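Local atomic coordinates of DUF3501 family protein (Burkholderia pseudomallei K96243, PDB entry 3FJV), a protein that is of unknown function, belongs to the DUF3501 family and assembles as two copies, each joining a helical region to an antiparallel beta-sheet. Residues S8-L12 with E13-K17; K17-R20 with Q21-R25; I55-M58 with L59-K63; D75-L78 with P79-P82. All coordinates share one frame; numbering follows the deposited sequence.

Contact 1 (S8-L12 with E13-K17); sequences SLLTL and EAYAK
Thr11 OG1 accepts the N-H of Ala14 at 3.1 Å and so acts as the N-cap of helix 12-30. The hydroxyl lies between its own backbone N and carbonyl carbon (chi1 56°), a rotamer that swings OG1 over the first turn. There it also presses on the methyl of Ala14, with OG1 to CB at 3.3 Å. The helical ladder starts at once: Tyr15 N reaches Thr11 O at 2.8 Å in a nearly straight bond, and Ala16 N follows to Leu12 O at 3.0 Å. The tight part of the contact is the inner side of this turn. Leu10, just before the cap, and Tyr15, four residues after it, form a hydrophobic staple. Leu10 CB and Tyr15 CB lie 4.2 Å apart, and Leu10 CD1 sits at the edge of the phenol ring, near its plane. Leu10 CB also lies 4.0 Å from Ala14 CB. Tyr15 CG is anti to the backbone N (chi1 -176°), which carries the ring away from the cap toward helix 48-62, where it stacks with His56 and its OH bonds to Glu57. The solvent side is much looser. Glu13 extends from the exposed face of the turn, and Lys17 NZ meets its OE2 at 3.5 Å, a weak salt bridge one turn apart. A polar cap backed by an apolar staple thus probably helps to fix where the helix starts: the hydroxyl serves an amide of the first turn that has no helical carbonyl before it, while the leucine and the tyrosine ring turn the same end toward helix 48-62.

Contact 2 (K17-R20 with Q21-R25); sequences KVRR and QEHAR
With chi1 near 180° (178°) in Arg19 and -65° in His23, the two side chains come together one turn apart on alpha-helix 12-30, in a classic i to i+4 pairing. The arginine runs extended from CG to NE past the imidazole, and His23 NE2 lies over one face of the guanidinium, toward its rim, 3.6 Å from Arg19 NE. The two planes are 62° apart, so the groups do not lie flat on each other. Neighbouring helix 48-62 holds both ends: Arg19 forms a salt bridge with Glu57, and His23 ND1 bonds to Tyr53. Below the ring, Arg19 O receives His23 N at 2.9 Å and sits under one imidazole face. Elsewhere on the helix, Arg25 grips Glu22 side-on, NE to OE1 and NH2 to OE2, both at 2.9 Å, while Val18 CG2 packs along Glu22 CG at 3.8 Å. The ladder opens at Lys17, whose O stands 6.1 Å from Gln21 N. A water fills this step, accepting from Gln21 N at 3.0 Å and giving a weak bond to Lys17 O.

Contact 3 (I55-M58 with L59-K63); sequences IHEM and LHIEK
Ile55 and Leu59 lie side by side on helix 48-62, pointing the same way, and carry the apolar part of this one-turn contact: Ile55 CG2 meets Leu59 CD1 at 3.7 Å. Leu9, from the loop before helix 12-30, packs on both, and helix 67-77 comes up with Leu74 on Ile55 and Glu73 on Leu59. The backbone bonds form an unbroken ladder. Leu59 N reaches Ile55 O at 3.0 Å, His60 N reaches His56 O at 2.8 Å, and the next two steps, Ile61 to Glu57 and Glu62 to Met58, are equally regular. The helix then ends in a Schellman motif: Lys63 takes a positive phi (48°) as the C-prime residue, Ile64 N returns to Leu59 O, and Lys63 N makes a weak bond to His60 O at 3.3 Å. Mixed contacts involve two acids. Met58, a selenomethionine bent at chi2 and chi3, brings SE to 3.9 Å from Glu62 CG, touching the aliphatic part of that residue, while the carboxylate of Glu62 bonds to His40 of the second subunit. Glu57 is likewise folded at chi2 (-61°), and its OE1 passes 4.0 Å from Ile61 CD1. Its two oxygens are the ones held by Arg19 and Tyr15 of helix 12-30. The arginine charge beside it probably favours the ionised form of this buried carboxylate. One short helical segment therefore sets an apolar face against its neighbours in the chain while its acids tie it both to helix 12-30 and to the other subunit.

Contact 4 (D75-L78 with P79-P82); sequences DAYL and PLVP
Tyr77 and Leu80 lie side by side, pointing the same way, where helix 67-77 runs out through a 3-10 turn into the loop leading to strand 86-93. Leu80 CD1 comes to the edge of the tyrosine ring, near its plane, 4.0 Å from CD1 of Tyr77. Leu80 CG, anti to its carbonyl carbon (chi1 -51°), runs alongside the phenol toward helix 48-62. That helix receives both residues, Tyr77 on Gln54 and Met58 and Leu80 on Ile51, and Tyr77 also packs against Ala103 of the second subunit. Pro79 is set differently: its ring lies across the end of the helix, CG at 3.7 Å from Ala76 O, with Phe146 of strand 144-150 packing against it. Having no N-H, it cannot continue the helical ladder toward Asp75 O. The isobutyl group of Leu78 leaves on the exposed side, and Val81 follows it loosely, with Leu78 CD1 and Val81 CG2 separated by 4.3 Å. With Val81 CG1 anti to the backbone N (chi1 180°), the other methyl, CG2, stands beside the backbone N and lies near Leu78 O. Two successive i to i+3 bonds tie the turn together. Leu80 N meets Tyr77 O at 2.9 Å from above the carbonyl plane. Lys88, on the following strand, accompanies the exit of the chain by bonding through NZ to the carbonyl oxygens of Pro79 and Val81, and the second i to i+3 bond closes at 3.0 Å between Val81 N and Leu78 O.

Overall arrangement
Contacts 1 and 2 follow each other on helix 12-30, share Lys17 and have centres 11 Å apart. Contact 3 faces both from helix 48-62: Glu57 joins it to them through a probable hydrogen bond between Tyr15 OH and OE2 (2.7 Å) and the salt bridge of Arg19 NH2 to OE1 (2.8 Å), while His56 NE2 probably accepts Leu10 N at 3.0 Å. Contact 4 ends the next helix and reaches contact 3 through Ile55 CG1 and Tyr77 CD2, 3.9 Å apart; contact 1, its centre about 20 Å away, is not touched. Contacts 3 and 4 meet the second subunit. No active site is known; a glycerol, probably from crystallisation, lies about 5 Å from the Glu62 side chain.

Contact 1 (S8-L12 with E13-K17)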
loop_
_atom_site.group_PDB
_atom_site.type_symbol
_atom_site.label_atom_id
_atom_site.label_comp_id
_atom_site.label_asym_id
_atom_site.label_seq_id
_atom_site.Cartn_x
_atom_site.Cartn_y
_atom_site.Cartn_z
ATOM N N SER A 8 -8.804 3.948 27.041
ATOM C CA SER A 8 -9.852 4.484 26.181
ATOM C C SER A 8 -10.495 3.411 25.298
ATOM O O SER A 8 -11.500 3.682 24.643
ATOM C CB SER A 8 -9.266 5.569 25.268
ATOM O OG SER A 8 -8.435 6.433 26.006
ATOM N N LEU A 9 -9.891 2.221 25.251
ATOM C CA LEU A 9 -10.302 1.161 24.354
ATOM C C LEU A 9 -11.078 0.065 25.059
ATOM O O LEU A 9 -10.855 -0.238 26.215
ATOM C CB LEU A 9 -9.060 0.525 23.741
ATOM C CG LEU A 9 -8.086 1.432 23.010
ATOM C CD1 LEU A 9 -6.893 0.611 22.477
ATOM C CD2 LEU A 9 -8.819 2.163 21.870
ATOM N N LEU A 10 -12.017 -0.517 24.348
ATOM C CA LEU A 10 -12.683 -1.712 24.790
ATOM C C LEU A 10 -11.754 -2.914 24.659
ATOM O O LEU A 10 -10.808 -2.940 23.860
ATOM C CB LEU A 10 -13.955 -1.927 23.956
ATOM C CG LEU A 10 -15.001 -0.819 24.034
ATOM C CD1 LEU A 10 -16.191 -1.177 23.207
ATOM C CD2 LEU A 10 -15.418 -0.522 25.485
ATOM N N THR A 11 -12.012 -3.923 25.472
ATOM C CA THR A 11 -11.340 -5.190 25.309
ATOM C C THR A 11 -11.872 -5.837 24.043
ATOM O O THR A 11 -12.919 -5.438 23.514
ATOM C CB THR A 11 -11.678 -6.106 26.465
ATOM O OG1 THR A 11 -13.104 -6.232 26.528
ATOM C CG2 THR A 11 -11.130 -5.564 27.801
ATOM N N LEU A 12 -11.203 -6.897 23.593
ATOM C CA LEU A 12 -11.650 -7.642 22.405
ATOM C C LEU A 12 -13.081 -8.146 22.629
ATOM O O LEU A 12 -13.914 -8.106 21.749
ATOM C CB LEU A 12 -10.716 -8.843 22.121
ATOM C CG LEU A 12 -9.280 -8.549 21.649
ATOM C CD1 LEU A 12 -8.471 -9.846 21.378
ATOM C CD2 LEU A 12 -9.263 -7.651 20.390
ATOM N N GLU A 13 -13.332 -8.668 23.822
ATOM C CA GLU A 13 -14.626 -9.203 24.156
ATOM C C GLU A 13 -15.735 -8.156 24.119
ATOM O O GLU A 13 -16.830 -8.419 23.600
ATOM C CB GLU A 13 -14.552 -9.836 25.570
ATOM C CG GLU A 13 -15.891 -10.208 26.149
ATOM C CD GLU A 13 -15.807 -10.821 27.533
ATOM O OE1 GLU A 13 -14.692 -11.002 28.075
ATOM O OE2 GLU A 13 -16.892 -11.109 28.064
ATOM N N ALA A 14 -15.470 -7.001 24.729
ATOM C CA ALA A 14 -16.454 -5.940 24.799
ATOM C C ALA A 14 -16.671 -5.354 23.391
ATOM O O ALA A 14 -17.814 -5.092 23.010
ATOM C CB ALA A 14 -16.032 -4.856 25.800
ATOM N N TYR A 15 -15.604 -5.172 22.602
ATOM C CA TYR A 15 -15.817 -4.658 21.221
ATOM C C TYR A 15 -16.622 -5.607 20.343
ATOM O O TYR A 15 -17.510 -5.178 19.595
ATOM C CB TYR A 15 -14.497 -4.251 20.520
ATOM C CG TYR A 15 -14.739 -3.650 19.167
ATOM C CD1 TYR A 15 -15.289 -2.370 19.053
ATOM C CD2 TYR A 15 -14.444 -4.331 18.001
ATOM C CE1 TYR A 15 -15.539 -1.810 17.837
ATOM C CE2 TYR A 15 -14.700 -3.766 16.755
ATOM C CZ TYR A 15 -15.249 -2.500 16.689
ATOM O OH TYR A 15 -15.492 -1.916 15.465
ATOM N N ALA A 16 -16.332 -6.911 20.424
ATOM C CA ALA A 16 -17.009 -7.864 19.573
ATOM C C ALA A 16 -18.492 -7.823 19.838
ATOM O O ALA A 16 -19.256 -7.962 18.913
ATOM C CB ALA A 16 -16.446 -9.360 19.753
ATOM N N LYS A 17 -18.880 -7.611 21.097
ATOM C CA LYS A 17 -20.295 -7.475 21.466
ATOM C C LYS A 17 -20.960 -6.255 20.824
ATOM O O LYS A 17 -22.147 -6.314 20.518
ATOM C CB LYS A 17 -20.484 -7.462 22.994
ATOM C CG LYS A 17 -20.318 -8.859 23.627
ATOM C CD LYS A 17 -20.256 -8.829 25.161
ATOM C CE LYS A 17 -20.565 -10.194 25.797
ATOM N NZ LYS A 17 -19.489 -11.220 25.733
#

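Contact 2 (K17-R20 with Q21-R25)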
loop_
_atom_site.group_PDB
_atom_site.type_symbol
_atom_site.label_atom_id
_atom_site.label_comp_id
_atom_site.label_asym_id
_atom_site.label_seq_id
_atom_site.Cartn_x
_atom_site.Cartn_y
_atom_site.Cartn_z
ATOM N N LYS A 17 -18.880 -7.611 21.097
ATOM C CA LYS A 17 -20.295 -7.475 21.466
ATOM C C LYS A 17 -20.960 -6.255 20.824
ATOM O O LYS A 17 -22.147 -6.314 20.518
ATOM C CB LYS A 17 -20.484 -7.462 22.994
ATOM C CG LYS A 17 -20.318 -8.859 23.627
ATOM C CD LYS A 17 -20.256 -8.829 25.161
ATOM C CE LYS A 17 -20.565 -10.194 25.797
ATOM N NZ LYS A 17 -19.489 -11.220 25.733
ATOM N N VAL A 18 -20.218 -5.176 20.553
ATOM C CA VAL A 18 -20.855 -3.995 19.943
ATOM C C VAL A 18 -20.429 -3.735 18.472
ATOM O O VAL A 18 -20.762 -2.708 17.902
ATOM C CB VAL A 18 -20.639 -2.702 20.810
ATOM C CG1 VAL A 18 -21.356 -2.816 22.184
ATOM C CG2 VAL A 18 -19.141 -2.324 20.976
ATOM N N ARG A 19 -19.666 -4.643 17.872
ATOM C CA ARG A 19 -19.001 -4.344 16.598
ATOM C C ARG A 19 -19.953 -3.975 15.470
ATOM O O ARG A 19 -19.751 -2.992 14.779
ATOM C CB ARG A 19 -18.099 -5.483 16.195
ATOM C CG ARG A 19 -17.379 -5.299 14.843
ATOM C CD ARG A 19 -16.449 -6.473 14.603
ATOM N NE ARG A 19 -15.581 -6.186 13.489
ATOM C CZ ARG A 19 -15.299 -6.999 12.493
ATOM N NH1 ARG A 19 -15.767 -8.267 12.438
ATOM N NH2 ARG A 19 -14.470 -6.550 11.565
ATOM N N ARG A 20 -21.017 -4.732 15.287
ATOM C CA ARG A 20 -21.933 -4.442 14.224
ATOM C C ARG A 20 -22.599 -3.083 14.427
ATOM O O ARG A 20 -22.794 -2.332 13.499
ATOM C CB ARG A 20 -23.016 -5.548 14.123
ATOM C CG ARG A 20 -22.821 -6.543 12.970
ATOM C CD ARG A 20 -24.148 -7.297 12.661
ATOM N NE ARG A 20 -25.381 -6.458 12.597
ATOM C CZ ARG A 20 -25.790 -5.674 11.569
ATOM N NH1 ARG A 20 -25.065 -5.546 10.454
ATOM N NH2 ARG A 20 -26.942 -4.980 11.662
ATOM N N GLN A 21 -22.963 -2.784 15.654
ATOM C CA GLN A 21 -23.530 -1.481 15.983
ATOM C C GLN A 21 -22.542 -0.332 15.741
ATOM O O GLN A 21 -22.906 0.766 15.269
ATOM C CB GLN A 21 -23.983 -1.564 17.443
ATOM C CG GLN A 21 -24.702 -0.372 18.013
ATOM C CD GLN A 21 -25.181 -0.623 19.455
ATOM O OE1 GLN A 21 -24.387 -0.961 20.341
ATOM N NE2 GLN A 21 -26.481 -0.440 19.690
ATOM N N GLU A 22 -21.278 -0.582 16.057
ATOM C CA GLU A 22 -20.229 0.384 15.819
ATOM C C GLU A 22 -19.980 0.647 14.331
ATOM O O GLU A 22 -19.754 1.822 13.964
ATOM C CB GLU A 22 -18.930 -0.057 16.494
ATOM C CG GLU A 22 -18.982 -0.014 18.026
ATOM C CD GLU A 22 -19.143 1.401 18.549
ATOM O OE1 GLU A 22 -20.308 1.844 18.713
ATOM O OE2 GLU A 22 -18.118 2.047 18.818
ATOM N N HIS A 23 -19.983 -0.397 13.494
ATOM C CA HIS A 23 -19.798 -0.191 12.029
ATOM C C HIS A 23 -20.841 0.849 11.583
ATOM O O HIS A 23 -20.498 1.804 10.910
ATOM C CB HIS A 23 -20.022 -1.462 11.120
ATOM C CG HIS A 23 -19.051 -2.618 11.298
ATOM N ND1 HIS A 23 -17.680 -2.486 11.308
ATOM C CD2 HIS A 23 -19.288 -3.961 11.342
ATOM C CE1 HIS A 23 -17.109 -3.680 11.413
ATOM N NE2 HIS A 23 -18.066 -4.600 11.408
ATOM N N ALA A 24 -22.117 0.644 11.938
ATOM C CA ALA A 24 -23.217 1.585 11.590
ATOM C C ALA A 24 -23.058 2.997 12.221
ATOM O O ALA A 24 -23.238 4.020 11.540
ATOM C CB ALA A 24 -24.620 0.993 11.896
ATOM N N ARG A 25 -22.704 3.056 13.485
ATOM C CA ARG A 25 -22.524 4.341 14.163
ATOM C C ARG A 25 -21.434 5.154 13.479
ATOM O O ARG A 25 -21.561 6.374 13.260
ATOM C CB ARG A 25 -22.165 4.141 15.630
ATOM C CG ARG A 25 -22.222 5.411 16.436
ATOM C CD ARG A 25 -21.991 5.160 17.895
ATOM N NE ARG A 25 -20.645 4.670 18.188
ATOM C CZ ARG A 25 -19.587 5.458 18.397
ATOM N NH1 ARG A 25 -19.699 6.773 18.319
ATOM N NH2 ARG A 25 -18.411 4.913 18.679
HETATM O O HOH W 1 -23.297 -5.047 17.635
#

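Contact 3 (I55-M58 with L59-K63)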
loop_
_atom_site.group_PDB
_atom_site.type_symbol
_atom_site.label_atom_id
_atom_site.label_comp_id
_atom_site.label_asym_id
_atom_site.label_seq_id
_atom_site.Cartn_x
_atom_site.Cartn_y
_atom_site.Cartn_z
ATOM N N ILE A 55 -8.751 1.544 15.495
ATOM C CA ILE A 55 -7.942 0.783 16.468
ATOM C C ILE A 55 -8.708 -0.445 16.919
ATOM O O ILE A 55 -8.194 -1.561 16.908
ATOM C CB ILE A 55 -7.471 1.625 17.681
ATOM C CG1 ILE A 55 -6.534 2.754 17.250
ATOM C CG2 ILE A 55 -6.769 0.717 18.709
ATOM C CD1 ILE A 55 -6.451 3.861 18.281
ATOM N N HIS A 56 -9.971 -0.266 17.266
ATOM C CA HIS A 56 -10.787 -1.403 17.645
ATOM C C HIS A 56 -10.808 -2.487 16.533
ATOM O O HIS A 56 -10.680 -3.704 16.799
ATOM C CB HIS A 56 -12.209 -0.937 17.970
ATOM C CG HIS A 56 -12.373 -0.312 19.332
ATOM N ND1 HIS A 56 -13.353 0.618 19.589
ATOM C CD2 HIS A 56 -11.769 -0.557 20.514
ATOM C CE1 HIS A 56 -13.346 0.919 20.880
ATOM N NE2 HIS A 56 -12.404 0.216 21.465
ATOM N N GLU A 57 -10.960 -2.042 15.299
ATOM C CA GLU A 57 -11.009 -2.919 14.146
ATOM C C GLU A 57 -9.687 -3.688 13.940
ATOM O O GLU A 57 -9.678 -4.916 13.788
ATOM C CB GLU A 57 -11.406 -2.117 12.889
ATOM C CG GLU A 57 -12.932 -1.873 12.714
ATOM C CD GLU A 57 -13.700 -3.158 12.582
ATOM O OE1 GLU A 57 -13.438 -3.896 11.610
ATOM O OE2 GLU A 57 -14.518 -3.469 13.464
HETATM N N MSE A 58 -8.579 -2.986 14.059
HETATM C CA MSE A 58 -7.297 -3.642 13.957
HETATM C C MSE A 58 -7.092 -4.705 15.036
HETATM O O MSE A 58 -6.704 -5.836 14.732
HETATM C CB MSE A 58 -6.145 -2.634 14.051
HETATM C CG MSE A 58 -4.700 -3.273 13.884
HETATM SE SE MSE A 58 -4.196 -3.766 12.121
HETATM C CE MSE A 58 -3.252 -2.134 11.566
ATOM N N LEU A 59 -7.329 -4.314 16.284
ATOM C CA LEU A 59 -7.231 -5.231 17.405
ATOM C C LEU A 59 -8.140 -6.445 17.223
ATOM O O LEU A 59 -7.703 -7.583 17.456
ATOM C CB LEU A 59 -7.513 -4.524 18.729
ATOM C CG LEU A 59 -6.616 -3.326 19.084
ATOM C CD1 LEU A 59 -7.105 -2.600 20.357
ATOM C CD2 LEU A 59 -5.134 -3.724 19.186
ATOM N N HIS A 60 -9.364 -6.220 16.755
ATOM C CA HIS A 60 -10.338 -7.302 16.569
ATOM C C HIS A 60 -9.883 -8.350 15.514
ATOM O O HIS A 60 -9.849 -9.586 15.771
ATOM C CB HIS A 60 -11.699 -6.745 16.175
ATOM C CG HIS A 60 -12.732 -7.819 15.886
ATOM N ND1 HIS A 60 -13.475 -8.414 16.875
ATOM C CD2 HIS A 60 -13.108 -8.418 14.730
ATOM C CE1 HIS A 60 -14.270 -9.333 16.342
ATOM N NE2 HIS A 60 -14.073 -9.348 15.041
ATOM N N ILE A 61 -9.469 -7.837 14.360
ATOM C CA ILE A 61 -9.107 -8.671 13.235
ATOM C C ILE A 61 -7.803 -9.435 13.516
ATOM O O ILE A 61 -7.712 -10.604 13.172
ATOM C CB ILE A 61 -8.978 -7.832 11.924
ATOM C CG1 ILE A 61 -10.383 -7.407 11.456
ATOM C CG2 ILE A 61 -8.329 -8.662 10.840
ATOM C CD1 ILE A 61 -10.410 -6.222 10.371
ATOM N N GLU A 62 -6.825 -8.753 14.111
ATOM C CA GLU A 62 -5.521 -9.308 14.447
ATOM C C GLU A 62 -5.558 -10.046 15.792
ATOM O O GLU A 62 -4.609 -10.706 16.105
ATOM C CB GLU A 62 -4.428 -8.220 14.453
ATOM C CG GLU A 62 -4.257 -7.504 13.119
ATOM C CD GLU A 62 -3.843 -8.442 12.017
ATOM O OE1 GLU A 62 -2.811 -9.114 12.185
ATOM O OE2 GLU A 62 -4.546 -8.533 10.989
ATOM N N LYS A 63 -6.689 -10.004 16.505
ATOM C CA LYS A 63 -6.846 -10.575 17.855
ATOM C C LYS A 63 -5.720 -10.196 18.801
ATOM O O LYS A 63 -5.048 -11.079 19.363
ATOM C CB LYS A 63 -6.960 -12.103 17.794
ATOM C CG LYS A 63 -8.123 -12.626 16.919
ATOM C CD LYS A 63 -8.151 -14.160 16.937
ATOM C CE LYS A 63 -9.129 -14.770 15.964
ATOM N NZ LYS A 63 -10.442 -14.220 16.213
#

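Contact 4 (D75-L78 with P79-P82)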
loop_
_atom_site.group_PDB
_atom_site.type_symbol
_atom_site.label_atom_id
_atom_site.label_comp_id
_atom_site.label_asym_id
_atom_site.label_seq_id
_atom_site.Cartn_x
_atom_site.Cartn_y
_atom_site.Cartn_z
ATOM N N ASP A 75 0.024 3.745 18.941
ATOM C CA ASP A 75 1.126 4.593 18.489
ATOM C C ASP A 75 1.140 4.634 16.975
ATOM O O ASP A 75 1.459 5.647 16.390
ATOM C CB ASP A 75 2.468 4.055 18.967
ATOM C CG ASP A 75 2.661 4.148 20.470
ATOM O OD1 ASP A 75 1.894 4.838 21.139
ATOM O OD2 ASP A 75 3.608 3.515 20.992
ATOM N N ALA A 76 0.738 3.539 16.310
ATOM C CA ALA A 76 0.700 3.527 14.852
ATOM C C ALA A 76 -0.342 4.498 14.268
ATOM O O ALA A 76 -0.144 5.066 13.151
ATOM C CB ALA A 76 0.434 2.125 14.318
ATOM N N TYR A 77 -1.459 4.638 14.978
ATOM C CA TYR A 77 -2.543 5.526 14.576
ATOM C C TYR A 77 -2.470 6.971 15.114
ATOM O O TYR A 77 -3.262 7.810 14.691
ATOM C CB TYR A 77 -3.917 4.898 14.906
ATOM C CG TYR A 77 -4.310 3.756 13.952
ATOM C CD1 TYR A 77 -4.965 4.019 12.760
ATOM C CD2 TYR A 77 -4.021 2.424 14.253
ATOM C CE1 TYR A 77 -5.344 2.989 11.903
ATOM C CE2 TYR A 77 -4.385 1.418 13.434
ATOM C CZ TYR A 77 -5.073 1.695 12.247
ATOM O OH TYR A 77 -5.424 0.695 11.371
ATOM N N LEU A 78 -1.502 7.258 15.981
ATOM C CA LEU A 78 -1.276 8.610 16.514
ATOM C C LEU A 78 -1.156 9.717 15.458
ATOM O O LEU A 78 -1.608 10.814 15.690
ATOM C CB LEU A 78 0.027 8.656 17.326
ATOM C CG LEU A 78 0.272 9.959 18.113
ATOM C CD1 LEU A 78 -0.790 10.138 19.202
ATOM C CD2 LEU A 78 1.674 9.924 18.771
ATOM N N PRO A 79 -0.514 9.439 14.307
ATOM C CA PRO A 79 -0.498 10.434 13.257
ATOM C C PRO A 79 -1.877 11.002 12.888
ATOM O O PRO A 79 -1.952 12.126 12.402
ATOM C CB PRO A 79 0.108 9.687 12.046
ATOM C CG PRO A 79 0.882 8.556 12.650
ATOM C CD PRO A 79 0.201 8.208 13.923
ATOM N N LEU A 80 -2.959 10.239 13.070
ATOM C CA LEU A 80 -4.267 10.747 12.705
ATOM C C LEU A 80 -4.929 11.695 13.742
ATOM O O LEU A 80 -6.015 12.272 13.449
ATOM C CB LEU A 80 -5.209 9.597 12.336
ATOM C CG LEU A 80 -4.712 8.576 11.319
ATOM C CD1 LEU A 80 -5.766 7.517 10.986
ATOM C CD2 LEU A 80 -4.249 9.325 10.075
ATOM N N VAL A 81 -4.336 11.811 14.933
ATOM C CA VAL A 81 -4.939 12.574 16.015
ATOM C C VAL A 81 -4.738 14.096 15.834
ATOM O O VAL A 81 -3.602 14.581 15.818
ATOM C CB VAL A 81 -4.396 12.099 17.365
ATOM C CG1 VAL A 81 -5.020 12.906 18.495
ATOM C CG2 VAL A 81 -4.680 10.578 17.530
ATOM N N PRO A 82 -5.828 14.862 15.667
ATOM C CA PRO A 82 -5.655 16.328 15.600
ATOM C C PRO A 82 -5.155 16.934 16.916
ATOM O O PRO A 82 -5.390 16.389 17.974
ATOM C CB PRO A 82 -7.038 16.845 15.175
ATOM C CG PRO A 82 -7.932 15.780 15.312
ATOM C CD PRO A 82 -7.247 14.485 15.581
#